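Local coordinates for LysR family transcriptional regulator (Vibrio vulnificus, PDB 5FHK), which probably acts as a sequence-specific DNA-binding transcription factor of virulence genes (AphB), represented here by its regulatory domain alone, at residues Met25-Phe29 with Leu196-Val201; Leu68-Gly74 with Asp179-Asn185; Ser44-Gln48 with Arg59-Gln63. All blocks are in the same frame, centred on the assembly; numbering follows the deposited sequence.

Contact 1 of 3, residues Met25-Phe29 with Leu196-Val201; sequences MLNGF and LFIDYV
Both segments are regular alpha-helix, M25-F29 within helix 18-32 and L196-V201 within helix 192-204. Their short axes approach to 10.5 Å, and their N-to-C directions make 126°, an oblique crossing. M25 lies nearest V201 (CA-CA 7.0 Å) and F29 nearest Y200 (CA-CA 6.8 Å). The wide gap is filled by F29, F197 and Y200, an aromatic cluster in which all three chi1 angles are t. The edge of F197 meets the face of F29 (centroids 5.0 Å apart, planes at 87°); the edge of F29 in turn addresses the face of Y200 in an offset edge-to-face pair (5.6 Å, 69°). F29 CB also lies over the Y200 ring, a CH-pi contact 3.9 Å from its centroid. Y200 reaches across to the opposite backbone, with OH 3.1 Å from G28 C; a side chain at G28 would clash with this hydroxyl. Apolar contacts complete the interface: L26 CD2 at the F197 edge, 3.5 Å from CE1, and M25 SD (chi t, t, p) 3.8 Å from V201 CG1. F197 continues inward onto I9, I11, V56 and F58, while N27 ND2 hydrogen-bonds S141 OG of the second subunit. Two obliquely crossing helices packed on a central sheet, here through L26 and F197 on strand 9-14, fit the alpha/beta, periplasmic-binding-protein-like fold of LysR regulatory domains.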
loop_
_atom_site.group_PDB
_atom_site.type_symbol
_atom_site.label_atom_id
_atom_site.label_comp_id
_atom_site.label_asym_id
_atom_site.label_seq_id
_atom_site.Cartn_x
_atom_site.Cartn_y
_atom_site.Cartn_z
ATOM N N MET A 25 -14.588 -7.888 3.690
ATOM C CA MET A 25 -15.563 -7.663 4.749
ATOM C C MET A 25 -16.068 -6.232 4.733
ATOM O O MET A 25 -17.278 -5.986 4.844
ATOM C CB MET A 25 -14.910 -7.960 6.089
ATOM C CG MET A 25 -15.840 -8.118 7.259
ATOM S SD MET A 25 -14.890 -9.117 8.477
ATOM C CE MET A 25 -13.261 -8.372 8.377
ATOM N N LEU A 26 -15.151 -5.268 4.605
ATOM C CA LEU A 26 -15.554 -3.862 4.642
ATOM C C LEU A 26 -16.422 -3.503 3.452
ATOM O O LEU A 26 -17.347 -2.694 3.578
ATOM C CB LEU A 26 -14.320 -2.966 4.674
ATOM C CG LEU A 26 -13.702 -2.947 6.070
ATOM C CD1 LEU A 26 -12.295 -2.393 6.002
ATOM C CD2 LEU A 26 -14.579 -2.106 6.984
ATOM N N ASN A 27 -16.100 -4.029 2.276
ATOM C CA ASN A 27 -16.918 -3.697 1.107
ATOM C C ASN A 27 -18.301 -4.332 1.227
ATOM O O ASN A 27 -19.311 -3.710 0.877
ATOM C CB ASN A 27 -16.207 -4.135 -0.192
ATOM C CG ASN A 27 -15.053 -3.222 -0.590
ATOM O OD1 ASN A 27 -15.062 -2.019 -0.276
ATOM N ND2 ASN A 27 -14.047 -3.782 -1.312
ATOM N N GLY A 28 -18.381 -5.530 1.805
ATOM C CA GLY A 28 -19.686 -6.140 2.015
ATOM C C GLY A 28 -20.510 -5.384 3.035
ATOM O O GLY A 28 -21.730 -5.274 2.902
ATOM N N PHE A 29 -19.859 -4.823 4.052
ATOM C CA PHE A 29 -20.609 -4.081 5.048
ATOM C C PHE A 29 -21.153 -2.791 4.456
ATOM O O PHE A 29 -22.331 -2.456 4.642
ATOM C CB PHE A 29 -19.727 -3.800 6.257
ATOM C CG PHE A 29 -20.341 -2.844 7.234
ATOM C CD1 PHE A 29 -21.253 -3.285 8.162
ATOM C CD2 PHE A 29 -20.052 -1.493 7.174
ATOM C CE1 PHE A 29 -21.815 -2.408 9.045
ATOM C CE2 PHE A 29 -20.620 -0.599 8.063
ATOM C CZ PHE A 29 -21.500 -1.054 9.001
ATOM N N LEU A 196 -23.665 -2.064 14.682
ATOM C CA LEU A 196 -24.031 -2.813 13.490
ATOM C C LEU A 196 -22.787 -3.321 12.786
ATOM O O LEU A 196 -22.764 -4.450 12.271
ATOM C CB LEU A 196 -24.884 -1.943 12.576
ATOM C CG LEU A 196 -26.348 -2.036 13.016
ATOM C CD1 LEU A 196 -27.216 -1.077 12.244
ATOM C CD2 LEU A 196 -26.873 -3.465 12.838
ATOM N N PHE A 197 -21.720 -2.527 12.811
ATOM C CA PHE A 197 -20.491 -2.934 12.149
ATOM C C PHE A 197 -19.904 -4.157 12.831
ATOM O O PHE A 197 -19.586 -5.154 12.178
ATOM C CB PHE A 197 -19.495 -1.772 12.143
ATOM C CG PHE A 197 -18.181 -2.123 11.560
ATOM C CD1 PHE A 197 -18.045 -2.319 10.202
ATOM C CD2 PHE A 197 -17.071 -2.290 12.371
ATOM C CE1 PHE A 197 -16.809 -2.663 9.674
ATOM C CE2 PHE A 197 -15.864 -2.631 11.854
ATOM C CZ PHE A 197 -15.718 -2.812 10.513
ATOM N N ILE A 198 -19.842 -4.124 14.160
ATOM C CA ILE A 198 -19.210 -5.202 14.909
ATOM C C ILE A 198 -19.960 -6.510 14.716
ATOM O O ILE A 198 -19.357 -7.586 14.671
ATOM C CB ILE A 198 -19.127 -4.811 16.395
ATOM C CG1 ILE A 198 -17.966 -3.835 16.607
ATOM C CG2 ILE A 198 -18.987 -6.030 17.259
ATOM C CD1 ILE A 198 -18.129 -2.943 17.838
ATOM N N ASP A 199 -21.292 -6.447 14.657
ATOM C CA ASP A 199 -22.057 -7.664 14.435
ATOM C C ASP A 199 -21.851 -8.188 13.024
ATOM O O ASP A 199 -21.809 -9.404 12.815
ATOM C CB ASP A 199 -23.547 -7.413 14.693
ATOM C CG ASP A 199 -23.882 -7.324 16.183
ATOM O OD1 ASP A 199 -23.071 -7.791 17.036
ATOM O OD2 ASP A 199 -24.971 -6.786 16.497
ATOM N N TYR A 200 -21.770 -7.291 12.035
ATOM C CA TYR A 200 -21.461 -7.741 10.680
ATOM C C TYR A 200 -20.160 -8.537 10.666
ATOM O O TYR A 200 -20.101 -9.638 10.106
ATOM C CB TYR A 200 -21.376 -6.554 9.722
ATOM C CG TYR A 200 -21.245 -6.991 8.274
ATOM C CD1 TYR A 200 -22.378 -7.292 7.501
ATOM C CD2 TYR A 200 -19.999 -7.137 7.691
ATOM C CE1 TYR A 200 -22.249 -7.704 6.175
ATOM C CE2 TYR A 200 -19.871 -7.525 6.390
ATOM C CZ TYR A 200 -20.988 -7.809 5.636
ATOM O OH TYR A 200 -20.786 -8.202 4.347
ATOM N N VAL A 201 -19.123 -8.006 11.328
ATOM C CA VAL A 201 -17.808 -8.649 11.357
ATOM C C VAL A 201 -17.911 -10.026 11.987
ATOM O O VAL A 201 -17.435 -11.018 11.428
ATOM C CB VAL A 201 -16.785 -7.763 12.102
ATOM C CG1 VAL A 201 -15.422 -8.455 12.210
ATOM C CG2 VAL A 201 -16.601 -6.431 11.405
#

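Contact 2 of 3, residues Leu68-Gly74 with Asp179-Asn185; sequences LIARKIG and DIYMLYN
L68-G74 and D179-N185 are extended antiparallel neighbours, their short axes 4.4 Å apart at closest and their directions at 146°. I69 with Y184 and R71 with M182 are hydrogen-bonded pairs (I69 N to Y184 O 2.8 Å, M182 N to R71 O 2.7 Å); L68/N185, A70/L183 and K72/Y181 are the non-hydrogen-bonded pairs. The register then slips at a classic beta bulge, where I73 and G74 both face I180: I73 N to I180 O is 2.9 Å and I180 N to G74 O 2.8 Å. I73 has psi near 7°, and G74, at phi/psi 165/174, has backbone angles at which a CB would collide with the carbonyl O of I73. This pairing joins strands 68-82 and 178-185 in the mixed central sheet of a LysR substrate-binding domain. On the face bearing I69, R71, M182 and Y184, the Y184 ring (chi1 p) folds back across the strands, so I69 CB lies over its face, 4.1 Å from the centroid, and I69 CD1 is 3.5 Å from Y184 CE2. M182 (t, t, p) turns inward to V201 and I202; its CE is 4.0 Å from R71 CD. R71 NE donates to O of water 1 (2.4 Å, a short distance), with a weak 3.3 Å contact from that O to Y184 OH. I73 (chi1 p) packs CG2 on M182 CB at 4.2 Å. The other face carries A70, K72, Y181 and L183: A70 CB is 3.7 Å from L183 CD2 and 4.2 Å from CD2 of Y181 (chi1 m), and L183 CD1 meets L68 CD1 at 3.7 Å. Fully extended K72 brings NZ 4.4 Å from D179 OD1, beyond salt-bridge range.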
loop_
_atom_site.group_PDB
_atom_site.type_symbol
_atom_site.label_atom_id
_atom_site.label_comp_id
_atom_site.label_asym_id
_atom_site.label_seq_id
_atom_site.Cartn_x
_atom_site.Cartn_y
_atom_site.Cartn_z
ATOM N N LEU A 68 -11.069 -3.043 26.822
ATOM C CA LEU A 68 -11.328 -3.436 25.444
ATOM C C LEU A 68 -11.735 -4.900 25.384
ATOM O O LEU A 68 -11.158 -5.744 26.077
ATOM C CB LEU A 68 -10.083 -3.222 24.577
ATOM C CG LEU A 68 -9.537 -1.806 24.342
ATOM C CD1 LEU A 68 -8.798 -1.737 23.026
ATOM C CD2 LEU A 68 -10.638 -0.755 24.379
ATOM N N ILE A 69 -12.726 -5.206 24.558
ATOM C CA ILE A 69 -13.015 -6.583 24.180
ATOM C C ILE A 69 -12.197 -6.932 22.943
ATOM O O ILE A 69 -12.159 -6.169 21.970
ATOM C CB ILE A 69 -14.517 -6.779 23.917
ATOM C CG1 ILE A 69 -15.316 -6.227 25.085
ATOM C CG2 ILE A 69 -14.836 -8.234 23.701
ATOM C CD1 ILE A 69 -16.268 -5.180 24.662
ATOM N N ALA A 70 -11.559 -8.096 22.970
ATOM C CA ALA A 70 -10.650 -8.525 21.916
ATOM C C ALA A 70 -11.154 -9.840 21.351
ATOM O O ALA A 70 -11.374 -10.800 22.099
ATOM C CB ALA A 70 -9.224 -8.671 22.449
ATOM N N ARG A 71 -11.347 -9.876 20.035
ATOM C CA ARG A 71 -11.816 -11.064 19.343
ATOM C C ARG A 71 -10.836 -11.429 18.236
ATOM O O ARG A 71 -10.509 -10.592 17.390
ATOM C CB ARG A 71 -13.213 -10.833 18.764
ATOM C CG ARG A 71 -13.789 -12.018 18.013
ATOM C CD ARG A 71 -15.305 -11.832 17.777
ATOM N NE ARG A 71 -16.113 -12.478 18.816
ATOM C CZ ARG A 71 -16.836 -13.573 18.613
ATOM N NH1 ARG A 71 -16.872 -14.140 17.410
ATOM N NH2 ARG A 71 -17.531 -14.095 19.612
ATOM N N LYS A 72 -10.387 -12.675 18.238
ATOM C CA LYS A 72 -9.504 -13.176 17.190
ATOM C C LYS A 72 -10.323 -13.419 15.929
ATOM O O LYS A 72 -11.264 -14.218 15.945
ATOM C CB LYS A 72 -8.821 -14.460 17.651
ATOM C CG LYS A 72 -7.924 -15.097 16.591
ATOM C CD LYS A 72 -7.437 -16.495 16.992
ATOM C CE LYS A 72 -6.735 -17.178 15.814
ATOM N NZ LYS A 72 -6.519 -18.656 15.973
ATOM N N ILE A 73 -10.001 -12.713 14.848
ATOM C CA ILE A 73 -10.722 -12.890 13.592
ATOM C C ILE A 73 -9.845 -13.498 12.509
ATOM O O ILE A 73 -10.288 -13.636 11.362
ATOM C CB ILE A 73 -11.365 -11.577 13.103
ATOM C CG1 ILE A 73 -10.308 -10.522 12.785
ATOM C CG2 ILE A 73 -12.387 -11.062 14.111
ATOM C CD1 ILE A 73 -10.885 -9.332 12.031
ATOM N N GLY A 74 -8.642 -13.922 12.833
ATOM C CA GLY A 74 -7.793 -14.464 11.787
ATOM C C GLY A 74 -6.358 -14.555 12.236
ATOM O O GLY A 74 -5.981 -14.100 13.319
ATOM N N ASP A 179 -1.602 -13.294 15.284
ATOM C CA ASP A 179 -3.049 -13.266 15.147
ATOM C C ASP A 179 -3.530 -11.859 14.842
ATOM O O ASP A 179 -2.841 -10.864 15.082
ATOM C CB ASP A 179 -3.712 -13.790 16.413
ATOM C CG ASP A 179 -3.453 -15.261 16.623
ATOM O OD1 ASP A 179 -3.126 -15.947 15.627
ATOM O OD2 ASP A 179 -3.581 -15.728 17.775
ATOM N N ILE A 180 -4.727 -11.781 14.279
ATOM C CA ILE A 180 -5.373 -10.509 14.036
ATOM C C ILE A 180 -6.583 -10.433 14.953
ATOM O O ILE A 180 -7.388 -11.366 15.021
ATOM C CB ILE A 180 -5.755 -10.336 12.559
ATOM C CG1 ILE A 180 -4.488 -10.271 11.682
ATOM C CG2 ILE A 180 -6.523 -9.058 12.382
ATOM C CD1 ILE A 180 -3.961 -11.618 11.274
ATOM N N TYR A 181 -6.695 -9.338 15.675
ATOM C CA TYR A 181 -7.780 -9.182 16.617
ATOM C C TYR A 181 -8.661 -8.037 16.174
ATOM O O TYR A 181 -8.242 -7.159 15.411
ATOM C CB TYR A 181 -7.268 -8.918 18.030
ATOM C CG TYR A 181 -6.573 -10.094 18.653
ATOM C CD1 TYR A 181 -5.251 -10.366 18.356
ATOM C CD2 TYR A 181 -7.239 -10.934 19.543
ATOM C CE1 TYR A 181 -4.613 -11.433 18.914
ATOM C CE2 TYR A 181 -6.598 -12.015 20.114
ATOM C CZ TYR A 181 -5.285 -12.256 19.796
ATOM O OH TYR A 181 -4.612 -13.327 20.347
ATOM N N MET A 182 -9.902 -8.075 16.647
ATOM C CA MET A 182 -10.804 -6.941 16.564
ATOM C C MET A 182 -11.002 -6.438 17.987
ATOM O O MET A 182 -11.421 -7.206 18.866
ATOM C CB MET A 182 -12.135 -7.318 15.907
ATOM C CG MET A 182 -13.190 -6.228 15.989
ATOM S SD MET A 182 -14.733 -6.678 15.163
ATOM C CE MET A 182 -15.141 -8.178 16.044
ATOM N N LEU A 183 -10.681 -5.166 18.213
ATOM C CA LEU A 183 -10.780 -4.533 19.526
ATOM C C LEU A 183 -11.867 -3.470 19.519
ATOM O O LEU A 183 -12.051 -2.779 18.514
ATOM C CB LEU A 183 -9.458 -3.871 19.921
ATOM C CG LEU A 183 -8.105 -4.543 19.704
ATOM C CD1 LEU A 183 -7.036 -3.726 20.467
ATOM C CD2 LEU A 183 -8.133 -5.953 20.237
ATOM N N TYR A 184 -12.580 -3.338 20.643
ATOM C CA TYR A 184 -13.540 -2.254 20.822
ATOM C C TYR A 184 -13.857 -2.059 22.302
ATOM O O TYR A 184 -13.788 -2.999 23.104
ATOM C CB TYR A 184 -14.842 -2.490 20.042
ATOM C CG TYR A 184 -15.537 -3.800 20.333
ATOM C CD1 TYR A 184 -15.080 -4.982 19.770
ATOM C CD2 TYR A 184 -16.667 -3.857 21.133
ATOM C CE1 TYR A 184 -15.716 -6.190 20.002
ATOM C CE2 TYR A 184 -17.314 -5.078 21.373
ATOM C CZ TYR A 184 -16.815 -6.236 20.799
ATOM O OH TYR A 184 -17.410 -7.460 20.999
ATOM N N ASN A 185 -14.217 -0.821 22.641
ATOM C CA ASN A 185 -14.499 -0.438 24.016
ATOM C C ASN A 185 -15.726 -1.170 24.540
ATOM O O ASN A 185 -16.665 -1.444 23.797
ATOM C CB ASN A 185 -14.721 1.070 24.090
ATOM C CG ASN A 185 -14.786 1.587 25.522
ATOM O OD1 ASN A 185 -15.764 1.352 26.240
ATOM N ND2 ASN A 185 -13.736 2.297 25.947
HETATM O O HOH W 1 -16.714 -10.663 20.348
#

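Contact 3 of 3, residues Ser44-Gln48 with Arg59-Gln63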
loop_
_atom_site.group_PDB
_atom_site.type_symbol
_atom_site.label_atom_id
_atom_site.label_comp_id
_atom_site.label_asym_id
_atom_site.label_seq_id
_atom_site.Cartn_x
_atom_site.Cartn_y
_atom_site.Cartn_z
ATOM N N SER A 44 0.650 1.063 11.605
ATOM C CA SER A 44 1.842 0.229 11.812
ATOM C C SER A 44 2.031 -0.243 13.256
ATOM O O SER A 44 2.286 -1.429 13.491
ATOM C CB SER A 44 3.100 0.979 11.366
ATOM O OG SER A 44 3.148 1.089 9.956
ATOM N N ASN A 45 1.948 0.663 14.233
ATOM C CA ASN A 45 2.123 0.314 15.647
ATOM C C ASN A 45 0.824 0.628 16.390
ATOM O O ASN A 45 0.543 1.782 16.723
ATOM C CB ASN A 45 3.326 1.042 16.266
ATOM C CG ASN A 45 3.339 2.530 15.962
ATOM O OD1 ASN A 45 2.968 2.959 14.870
ATOM N ND2 ASN A 45 3.758 3.327 16.935
ATOM N N ALA A 46 0.035 -0.409 16.650
ATOM C CA ALA A 46 -1.253 -0.258 17.307
ATOM C C ALA A 46 -1.137 -0.168 18.821
ATOM O O ALA A 46 -2.133 0.155 19.485
ATOM C CB ALA A 46 -2.166 -1.423 16.929
ATOM N N ASP A 47 0.036 -0.467 19.382
ATOM C CA ASP A 47 0.240 -0.230 20.804
ATOM C C ASP A 47 0.323 1.253 21.118
ATOM O O ASP A 47 0.177 1.631 22.282
ATOM C CB ASP A 47 1.511 -0.934 21.291
ATOM C CG ASP A 47 1.404 -2.449 21.214
ATOM O OD1 ASP A 47 2.448 -3.110 21.037
ATOM O OD2 ASP A 47 0.276 -2.978 21.323
ATOM N N GLN A 48 0.554 2.095 20.115
ATOM C CA GLN A 48 0.588 3.538 20.303
ATOM C C GLN A 48 -0.759 4.214 20.047
ATOM O O GLN A 48 -0.864 5.443 20.179
ATOM C CB GLN A 48 1.660 4.153 19.404
ATOM C CG GLN A 48 3.011 4.223 20.085
ATOM C CD GLN A 48 2.892 4.823 21.474
ATOM O OE1 GLN A 48 3.081 4.132 22.475
ATOM N NE2 GLN A 48 2.558 6.112 21.540
ATOM N N ARG A 59 -5.912 -5.247 14.728
ATOM C CA ARG A 59 -4.483 -5.188 14.953
ATOM C C ARG A 59 -3.908 -6.583 14.844
ATOM O O ARG A 59 -4.614 -7.582 15.007
ATOM C CB ARG A 59 -4.156 -4.591 16.325
ATOM C CG ARG A 59 -4.437 -5.530 17.474
ATOM C CD ARG A 59 -3.900 -4.963 18.784
ATOM N NE ARG A 59 -2.556 -4.406 18.625
ATOM C CZ ARG A 59 -1.433 -5.015 19.000
ATOM N NH1 ARG A 59 -1.479 -6.209 19.569
ATOM N NH2 ARG A 59 -0.261 -4.428 18.809
ATOM N N VAL A 60 -2.622 -6.627 14.523
ATOM C CA VAL A 60 -1.828 -7.839 14.613
ATOM C C VAL A 60 -1.287 -7.941 16.030
ATOM O O VAL A 60 -0.795 -6.950 16.587
ATOM C CB VAL A 60 -0.687 -7.819 13.585
ATOM C CG1 VAL A 60 0.269 -8.973 13.831
ATOM C CG2 VAL A 60 -1.244 -7.871 12.171
ATOM N N GLY A 61 -1.396 -9.131 16.625
ATOM C CA GLY A 61 -0.867 -9.366 17.949
ATOM C C GLY A 61 -1.826 -8.932 19.038
ATOM O O GLY A 61 -2.666 -8.040 18.851
ATOM N N PRO A 62 -1.698 -9.544 20.211
ATOM C CA PRO A 62 -2.644 -9.284 21.299
ATOM C C PRO A 62 -2.379 -7.962 22.012
ATOM O O PRO A 62 -1.305 -7.360 21.911
ATOM C CB PRO A 62 -2.426 -10.467 22.256
ATOM C CG PRO A 62 -1.475 -11.422 21.531
ATOM C CD PRO A 62 -0.708 -10.574 20.570
ATOM N N GLN A 63 -3.402 -7.520 22.742
ATOM C CA GLN A 63 -3.324 -6.378 23.638
ATOM C C GLN A 63 -3.932 -6.783 24.973
ATOM O O GLN A 63 -4.757 -7.697 25.043
ATOM C CB GLN A 63 -4.051 -5.147 23.065
ATOM C CG GLN A 63 -3.150 -4.202 22.260
ATOM C CD GLN A 63 -3.694 -2.772 22.194
ATOM O OE1 GLN A 63 -4.225 -2.244 23.185
ATOM N NE2 GLN A 63 -3.582 -2.148 21.017
#
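R59 lays its guanidinium alongside A46, whose methyl sits at the edge of the group, CB 3.5 Å from R59 NE, while D47 hangs over one of its faces. D47 OD2 is 3.0 Å from R59 NH2, a salt bridge, but the oxygen lies well out of the guanidinium plane, so the attraction is between charges and no N-H points at it. Q63 comes in beside this pair: its CG lies 3.8 Å from D47 OD2 and its NE2 3.1 Å from A46 O. The interface is small, 181 Å², and the two backbones stay apart, with A46 CA to R59 CA at 6.3 Å. This is a local loop-to-strand-end contact of the LysR regulatory domain, with a charge pair at its centre. It brings the loop after strand 38-43 against the end of strand 56-60, which is held on the sheet by backbone hydrogen bonds of R59 with Y181 and G61 with D179, with R59 and Q63 also packing on L183 of strand 178-185.

Overall arrangement
From the N terminus, helix 18-32 supplies the first half of contact 1, which stays open until helix 192-204 near the C terminus and so encloses the other two. Contact 3 closes first, on a short loop that runs from just after strand 38-43 through strand 56-60. Contact 2 follows in series, opening on strand 68-82 and closing some hundred residues later on strand 178-185. That strand lies between 56-60 and 68-82, so contacts 2 and 3 touch along its backbone. Contact 1 meets contact 2 where helix 192-204 lies on strand 178-185, with I198 against Y184; contacts 1 and 3 remain about 10 Å apart at their nearest atoms.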